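Local coordinates for protein acetyl xylan esterase (Paenibacillus sp. R4, PDB 6AGQ) that probably removes acetyl groups from acetylated xylan as a cold-active serine esterase of the alpha/beta-hydrolase clan, at residues Leu116-Arg121 and Leu159-Ala164; Val44-Asp49 and Ser56-Val61. One frame throughout, in Å; residues are numbered along the deposited sequence.

In the fold
Both contacts belong to the large mixed beta sheet of the chain. Contact 2 comes first in sequence: it pairs strand 43-46, outermost on one side within this chain, with strand 55-63 in a beta hairpin. Contact 1 follows, where the end of strand 114-118 meets helix 153-170. Strand 69-77 lies between 55-63 and 114-118 in the sheet. The centres are about 17 Å apart, and the nearest atoms about 4 Å, without touching. Helix 153-170 serves both: it packs on contact 1 directly and reaches V44 and V60 of contact 2 through F167. Buried contact 1 fastens a helix to the inner sheet; contact 2, nearer the surface, forms its edge within this chain.

Contact 1: residues Leu116-Arg121 and Leu159-Ala164; sequences LAIDVR and LDCIRA
The small A164 leaves a low place on the helix, and methyls of L116 and I118 both close on its CB. CD2 of L116 comes to 3.8 Å from CB of A164. CD1 of I118 approaches the same CB, at 4.0 Å. Chi1 of I118 (62°) sets CG1 between the backbone N and the carbonyl carbon, and the extended chi2 carries CD1 on toward the helix. The same CD1 also faces SG of C161, more loosely, at 4.4 Å. The strand and helix run nearly antiparallel, and the axes of the two short segments come no closer than 10.1 Å. Y62 of strand 55-63 touches both I118 and A164, and L190 of helix 186-197 lies on C161.

Past the strand end the contact turns polar. The R121 chain bends at chi3, and its guanidinium meets the D160 carboxylate side-on. The two planes are only 17° apart. NE of R121 donates to OD2 of D160 at 2.9 Å, nearly straight at 168°. NH1 of R121 reaches OD1 of D160 at 3.3 Å. Each oxygen uses its syn lone pair, so two nitrogens hold the carboxylate nearly in the guanidinium plane, at its edge. R121 has further acidic partners: NH1 meets D66 and NH2 meets D129. Three carboxylates round one buried guanidinium would probably stabilise its positive charge.

Apolar packing along the strand and a salt bridge beyond it therefore tie the same helix at two levels. V120, between them in sequence, touches Q186, which lies within the GxSxG pattern that probably forms the nucleophile elbow, and L190 of the helix that follows. This is a helix laid over a central strand of the sheet, an arrangement characteristic of the alpha/beta-hydrolase fold.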
ATOM      1  N   LEU A 116      14.255  37.450   2.704  1.00 25.08           N
ATOM      2  CA  LEU A 116      15.258  36.618   3.408  1.00 23.14           C
ATOM      3  C   LEU A 116      14.658  35.243   3.634  1.00 22.56           C
ATOM      4  O   LEU A 116      13.546  35.126   4.177  1.00 24.05           O
ATOM      5  CB  LEU A 116      15.648  37.262   4.766  1.00 22.14           C
ATOM      6  CG  LEU A 116      16.457  36.406   5.770  1.00 21.16           C
ATOM      7  CD1 LEU A 116      17.919  36.284   5.368  1.00 20.54           C
ATOM      8  CD2 LEU A 116      16.316  37.088   7.124  1.00 22.40           C
ATOM      9  N   ALA A 117      15.414  34.211   3.266  1.00 21.50           N
ATOM     10  CA  ALA A 117      15.126  32.869   3.683  1.00 22.88           C
ATOM     11  C   ALA A 117      16.236  32.302   4.548  1.00 24.31           C
ATOM     12  O   ALA A 117      17.372  32.385   4.177  1.00 29.23           O
ATOM     13  CB  ALA A 117      14.957  31.995   2.452  1.00 23.99           C
ATOM     14  N   ILE A 118      15.901  31.620   5.626  1.00 24.78           N
ATOM     15  CA  ILE A 118      16.881  31.058   6.554  1.00 27.87           C
ATOM     16  C   ILE A 118      16.739  29.539   6.777  1.00 25.87           C
ATOM     17  O   ILE A 118      15.672  28.995   6.628  1.00 25.58           O
ATOM     18  CB  ILE A 118      16.763  31.744   7.958  1.00 32.35           C
ATOM     19  CG1 ILE A 118      15.392  31.507   8.588  1.00 31.08           C
ATOM     20  CG2 ILE A 118      17.019  33.258   7.849  1.00 33.96           C
ATOM     21  CD1 ILE A 118      15.319  32.007  10.006  1.00 34.95           C
ATOM     22  N   ASP A 119      17.843  28.875   7.066  1.00 27.55           N
ATOM     23  CA  ASP A 119      17.861  27.527   7.637  1.00 27.64           C
ATOM     24  C   ASP A 119      17.316  27.487   9.092  1.00 30.56           C
ATOM     25  O   ASP A 119      17.609  28.349   9.877  1.00 33.13           O
ATOM     26  CB  ASP A 119      19.263  27.042   7.743  1.00 28.58           C
ATOM     27  CG  ASP A 119      19.941  26.667   6.381  1.00 31.03           C
ATOM     28  OD1 ASP A 119      19.271  26.442   5.323  1.00 30.29           O
ATOM     29  OD2 ASP A 119      21.196  26.545   6.445  1.00 30.63           O
ATOM     30  N   VAL A 120      16.628  26.398   9.440  1.00 35.12           N
ATOM     31  CA  VAL A 120      16.202  26.055  10.783  1.00 32.12           C
ATOM     32  C   VAL A 120      17.305  25.120  11.258  1.00 33.92           C
ATOM     33  O   VAL A 120      17.692  24.202  10.552  1.00 35.92           O
ATOM     34  CB  VAL A 120      14.842  25.303  10.806  1.00 33.13           C
ATOM     35  CG1 VAL A 120      14.483  24.848  12.225  1.00 34.07           C
ATOM     36  CG2 VAL A 120      13.736  26.153  10.225  1.00 30.41           C
ATOM     37  N   ARG A 121      17.829  25.413  12.434  1.00 30.48           N
ATOM     38  CA  ARG A 121      19.019  24.815  12.957  1.00 29.88           C
ATOM     39  C   ARG A 121      19.067  23.260  13.021  1.00 26.73           C
ATOM     40  O   ARG A 121      18.148  22.592  13.473  1.00 24.69           O
ATOM     41  CB  ARG A 121      19.305  25.433  14.317  1.00 32.45           C
ATOM     42  CG  ARG A 121      18.178  25.226  15.304  1.00 34.30           C
ATOM     43  CD  ARG A 121      18.685  25.355  16.698  1.00 33.56           C
ATOM     44  NE  ARG A 121      19.222  26.696  16.869  1.00 35.26           N
ATOM     45  CZ  ARG A 121      20.150  27.021  17.758  1.00 34.50           C
ATOM     46  NH1 ARG A 121      20.526  28.289  17.856  1.00 29.02           N
ATOM     47  NH2 ARG A 121      20.669  26.070  18.561  1.00 37.18           N
ATOM     48  N   LEU A 159      13.916  31.840  18.755  1.00 25.36           N
ATOM     49  CA  LEU A 159      14.860  32.968  18.881  1.00 25.73           C
ATOM     50  C   LEU A 159      15.635  33.259  17.594  1.00 24.61           C
ATOM     51  O   LEU A 159      15.874  34.426  17.278  1.00 24.47           O
ATOM     52  CB  LEU A 159      15.851  32.679  20.036  1.00 24.73           C
ATOM     53  CG  LEU A 159      15.200  32.609  21.396  1.00 27.52           C
ATOM     54  CD1 LEU A 159      16.228  32.235  22.449  1.00 28.80           C
ATOM     55  CD2 LEU A 159      14.492  33.893  21.818  1.00 30.75           C
ATOM     56  N   ASP A 160      16.120  32.225  16.899  1.00 26.37           N
ATOM     57  CA  ASP A 160      16.779  32.425  15.557  1.00 27.49           C
ATOM     58  C   ASP A 160      15.847  33.172  14.589  1.00 29.46           C
ATOM     59  O   ASP A 160      16.302  34.025  13.805  1.00 24.64           O
ATOM     60  CB  ASP A 160      17.129  31.130  14.890  1.00 28.29           C
ATOM     61  CG  ASP A 160      18.122  30.273  15.688  1.00 35.48           C
ATOM     62  OD1 ASP A 160      18.882  30.824  16.535  1.00 33.41           O
ATOM     63  OD2 ASP A 160      18.123  29.003  15.481  1.00 38.64           O
ATOM     64  N   CYS A 161      14.538  32.859  14.687  1.00 31.75           N
ATOM     65  CA  CYS A 161      13.500  33.406  13.833  1.00 30.62           C
ATOM     66  C   CYS A 161      13.221  34.843  14.132  1.00 31.97           C
ATOM     67  O   CYS A 161      12.804  35.550  13.235  1.00 28.27           O
ATOM     68  CB  CYS A 161      12.190  32.567  13.871  1.00 32.14           C
ATOM     69  SG  CYS A 161      12.374  30.906  13.138  1.00 35.76           S
ATOM     70  N   ILE A 162      13.362  35.244  15.400  1.00 30.16           N
ATOM     71  CA  ILE A 162      13.237  36.658  15.799  1.00 29.94           C
ATOM     72  C   ILE A 162      14.509  37.417  15.396  1.00 30.44           C
ATOM     73  O   ILE A 162      14.500  38.606  14.959  1.00 26.51           O
ATOM     74  CB  ILE A 162      12.981  36.761  17.336  1.00 33.75           C
ATOM     75  CG1 ILE A 162      11.498  36.415  17.638  1.00 37.11           C
ATOM     76  CG2 ILE A 162      13.367  38.142  17.922  1.00 36.40           C
ATOM     77  CD1 ILE A 162      11.276  36.076  19.117  1.00 37.79           C
ATOM     78  N   ARG A 163      15.629  36.725  15.541  1.00 26.12           N
ATOM     79  CA  ARG A 163      16.882  37.300  15.093  1.00 26.95           C
ATOM     80  C   ARG A 163      16.960  37.497  13.561  1.00 24.47           C
ATOM     81  O   ARG A 163      17.672  38.409  13.125  1.00 24.89           O
ATOM     82  CB  ARG A 163      18.046  36.488  15.660  1.00 27.84           C
ATOM     83  CG  ARG A 163      18.140  36.670  17.158  1.00 26.93           C
ATOM     84  CD  ARG A 163      18.980  35.603  17.810  1.00 26.80           C
ATOM     85  NE  ARG A 163      20.408  35.863  17.625  1.00 28.21           N
ATOM     86  CZ  ARG A 163      21.139  36.733  18.306  1.00 28.77           C
ATOM     87  NH1 ARG A 163      20.616  37.488  19.299  1.00 26.61           N
ATOM     88  NH2 ARG A 163      22.437  36.821  18.005  1.00 27.55           N
ATOM     89  N   ALA A 164      16.224  36.722  12.762  1.00 20.67           N
ATOM     90  CA  ALA A 164      16.021  37.062  11.348  1.00 21.77           C
ATOM     91  C   ALA A 164      15.328  38.429  11.146  1.00 24.20           C
ATOM     92  O   ALA A 164      15.603  39.149  10.216  1.00 24.59           O
ATOM     93  CB  ALA A 164      15.247  35.969  10.638  1.00 22.35           C
TER

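Contact 2: residues Val44-Asp49 and Ser56-Val61; sequences VNLVQD and SIYDVV
L46 turns CG anti to its backbone N (chi1 -171°), and Y58 holds CG beside its own N (chi1 -61°). These torsions help bring the leucine branch and the phenol ring together on one face of the sheet. CD1 of L46 lies over one ring face of Y58, 3.9 Å from the ring centroid and displaced toward the rim. This is a CH-pi contact. The same CD1 is 4.0 Å from CB of S56. Farther along this face, V44 and V60 stand side by side and point the same way, with their CG2 atoms 3.8 Å apart. F167 of helix 153-170 touches both valines, and Y74 of strand 69-77 touches Y58 and V60.

The backbones are joined as antiparallel strands. N45 and D59 form a hydrogen-bonded pair: N of N45 donates to O of D59, and N of D59 returns a bond to O of N45, each 3.0 Å. V44-V60 and L46-Y58 are the non-hydrogen-bonded pairs on either side. N of V47 then reaches O of I57 at 2.8 Å, almost straight at 173°. One water extends the link, donating to O of V47 and accepting from N of I57.

V47 and I57 also touch through their CG2 atoms, 3.7 Å apart. W73 of strand 69-77 lies on V47, while Y50 and P102 lie on I57. N45 and D59 project from the face opposite Y58. OD1 of D59 makes a salt bridge with R99, which ties this strand to the loop carrying that arginine. The motif is an antiparallel beta hairpin, with strand 43-46 as an outermost strand of the sheet within this chain, next to strand 55-63.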
ATOM      1  N   VAL A  44      27.742  39.124   5.247  1.00 33.04           N
ATOM      2  CA  VAL A  44      27.045  39.062   4.005  1.00 34.02           C
ATOM      3  C   VAL A  44      28.077  38.927   2.852  1.00 31.96           C
ATOM      4  O   VAL A  44      29.163  39.460   2.920  1.00 34.31           O
ATOM      5  CB  VAL A  44      26.177  40.301   3.972  1.00 36.60           C
ATOM      6  CG1 VAL A  44      25.550  40.471   2.640  1.00 42.84           C
ATOM      7  CG2 VAL A  44      25.097  40.210   5.053  1.00 39.64           C
ATOM      8  N   ASN A  45      27.722  38.265   1.776  1.00 32.21           N
ATOM      9  CA  ASN A  45      28.659  38.020   0.650  1.00 36.76           C
ATOM     10  C   ASN A  45      27.859  37.975  -0.677  1.00 36.38           C
ATOM     11  O   ASN A  45      27.013  37.113  -0.838  1.00 33.85           O
ATOM     12  CB  ASN A  45      29.330  36.665   0.951  1.00 41.46           C
ATOM     13  CG  ASN A  45      30.053  36.064  -0.213  1.00 48.88           C
ATOM     14  OD1 ASN A  45      30.441  36.749  -1.151  1.00 57.55           O
ATOM     15  ND2 ASN A  45      30.273  34.758  -0.142  1.00 53.12           N
ATOM     16  N   LEU A  46      28.107  38.891  -1.602  1.00 34.62           N
ATOM     17  CA  LEU A  46      27.361  38.944  -2.863  1.00 36.38           C
ATOM     18  C   LEU A  46      27.675  37.713  -3.705  1.00 36.19           C
ATOM     19  O   LEU A  46      28.833  37.312  -3.817  1.00 40.24           O
ATOM     20  CB  LEU A  46      27.717  40.188  -3.641  1.00 37.46           C
ATOM     21  CG  LEU A  46      26.949  40.599  -4.881  1.00 40.17           C
ATOM     22  CD1 LEU A  46      25.527  41.000  -4.525  1.00 39.65           C
ATOM     23  CD2 LEU A  46      27.650  41.825  -5.496  1.00 43.92           C
ATOM     24  N   VAL A  47      26.634  37.081  -4.239  1.00 34.38           N
ATOM     25  CA  VAL A  47      26.801  35.998  -5.179  1.00 37.93           C
ATOM     26  C   VAL A  47      27.084  36.616  -6.544  1.00 36.28           C
ATOM     27  O   VAL A  47      26.234  37.362  -7.079  1.00 39.41           O
ATOM     28  CB  VAL A  47      25.564  35.071  -5.253  1.00 37.40           C
ATOM     29  CG1 VAL A  47      25.727  34.101  -6.430  1.00 38.55           C
ATOM     30  CG2 VAL A  47      25.420  34.301  -3.936  1.00 37.72           C
ATOM     31  N   GLN A  48      28.259  36.307  -7.072  1.00 32.90           N
ATOM     32  CA  GLN A  48      28.688  36.739  -8.410  1.00 45.09           C
ATOM     33  C   GLN A  48      28.259  35.660  -9.421  1.00 48.02           C
ATOM     34  O   GLN A  48      28.251  34.466  -9.087  1.00 57.94           O
ATOM     35  CB  GLN A  48      30.222  36.947  -8.472  1.00 44.66           C
ATOM     36  CG  GLN A  48      30.884  37.801  -7.360  1.00 47.78           C
ATOM     37  CD  GLN A  48      30.469  39.281  -7.336  1.00 51.81           C
ATOM     38  OE1 GLN A  48      30.156  39.802  -6.277  1.00 54.88           O
ATOM     39  NE2 GLN A  48      30.467  39.955  -8.494  1.00 43.46           N
ATOM     40  N   ASP A  49      27.874  36.052 -10.634  1.00 52.76           N
ATOM     41  CA  ASP A  49      27.524  35.053 -11.687  1.00 56.64           C
ATOM     42  C   ASP A  49      26.389  34.071 -11.316  1.00 50.57           C
ATOM     43  O   ASP A  49      26.545  32.850 -11.416  1.00 44.75           O
ATOM     44  CB  ASP A  49      28.775  34.235 -12.093  1.00 62.05           C
ATOM     45  CG  ASP A  49      28.553  33.374 -13.368  1.00 64.02           C
ATOM     46  OD1 ASP A  49      28.013  33.913 -14.362  1.00 55.43           O
ATOM     47  OD2 ASP A  49      28.923  32.163 -13.359  1.00 61.69           O
ATOM     48  N   SER A  56      20.004  41.460  -6.743  1.00 26.27           N
ATOM     49  CA  SER A  56      21.212  41.129  -6.012  1.00 27.21           C
ATOM     50  C   SER A  56      20.913  40.046  -4.991  1.00 25.36           C
ATOM     51  O   SER A  56      19.889  40.130  -4.247  1.00 25.35           O
ATOM     52  CB  SER A  56      21.802  42.362  -5.328  1.00 28.84           C
ATOM     53  OG  SER A  56      21.956  43.380  -6.315  1.00 35.20           O
ATOM     54  N   ILE A  57      21.836  39.090  -4.912  1.00 25.29           N
ATOM     55  CA  ILE A  57      21.726  37.875  -4.066  1.00 28.54           C
ATOM     56  C   ILE A  57      22.872  37.760  -3.101  1.00 26.17           C
ATOM     57  O   ILE A  57      24.006  37.663  -3.544  1.00 28.97           O
ATOM     58  CB  ILE A  57      21.712  36.572  -4.925  1.00 28.79           C
ATOM     59  CG1 ILE A  57      20.447  36.518  -5.780  1.00 28.10           C
ATOM     60  CG2 ILE A  57      21.814  35.302  -4.065  1.00 26.86           C
ATOM     61  CD1 ILE A  57      20.667  35.738  -7.049  1.00 28.83           C
ATOM     62  N   TYR A  58      22.573  37.722  -1.789  1.00 22.51           N
ATOM     63  CA  TYR A  58      23.577  37.588  -0.766  1.00 20.16           C
ATOM     64  C   TYR A  58      23.463  36.301  -0.032  1.00 22.34           C
ATOM     65  O   TYR A  58      22.395  35.893   0.367  1.00 24.61           O
ATOM     66  CB  TYR A  58      23.456  38.720   0.234  1.00 25.66           C
ATOM     67  CG  TYR A  58      23.659  40.089  -0.393  1.00 26.24           C
ATOM     68  CD1 TYR A  58      24.922  40.659  -0.463  1.00 26.70           C
ATOM     69  CD2 TYR A  58      22.591  40.762  -0.961  1.00 28.03           C
ATOM     70  CE1 TYR A  58      25.107  41.926  -1.041  1.00 30.74           C
ATOM     71  CE2 TYR A  58      22.745  42.002  -1.559  1.00 29.87           C
ATOM     72  CZ  TYR A  58      24.011  42.581  -1.607  1.00 31.22           C
ATOM     73  OH  TYR A  58      24.137  43.794  -2.229  1.00 37.02           O
ATOM     74  N   ASP A  59      24.606  35.668   0.152  1.00 22.97           N
ATOM     75  CA  ASP A  59      24.800  34.604   1.018  1.00 27.24           C
ATOM     76  C   ASP A  59      25.007  35.239   2.409  1.00 29.14           C
ATOM     77  O   ASP A  59      25.780  36.171   2.572  1.00 28.62           O
ATOM     78  CB  ASP A  59      26.068  33.843   0.566  1.00 31.07           C
ATOM     79  CG  ASP A  59      26.142  32.467   1.149  1.00 34.95           C
ATOM     80  OD1 ASP A  59      25.212  32.148   1.917  1.00 31.45           O
ATOM     81  OD2 ASP A  59      27.108  31.706   0.862  1.00 38.38           O
ATOM     82  N   VAL A  60      24.292  34.741   3.409  1.00 27.68           N
ATOM     83  CA  VAL A  60      24.147  35.461   4.675  1.00 27.88           C
ATOM     84  C   VAL A  60      24.357  34.461   5.818  1.00 30.34           C
ATOM     85  O   VAL A  60      23.886  33.305   5.716  1.00 28.21           O
ATOM     86  CB  VAL A  60      22.761  36.125   4.649  1.00 29.58           C
ATOM     87  CG1 VAL A  60      22.184  36.329   6.015  1.00 32.33           C
ATOM     88  CG2 VAL A  60      22.831  37.409   3.824  1.00 30.59           C
ATOM     89  N   VAL A  61      25.098  34.881   6.857  1.00 30.67           N
ATOM     90  CA  VAL A  61      25.227  34.153   8.133  1.00 30.10           C
ATOM     91  C   VAL A  61      25.092  35.156   9.284  1.00 33.17           C
ATOM     92  O   VAL A  61      25.632  36.286   9.210  1.00 33.58           O
ATOM     93  CB  VAL A  61      26.496  33.258   8.199  1.00 34.43           C
ATOM     94  CG1 VAL A  61      27.788  34.037   8.010  1.00 37.38           C
ATOM     95  CG2 VAL A  61      26.532  32.476   9.503  1.00 34.04           C
TER
HETATM   96  O   HOH W   1      23.784  38.803  -7.052  1.00 27.21           O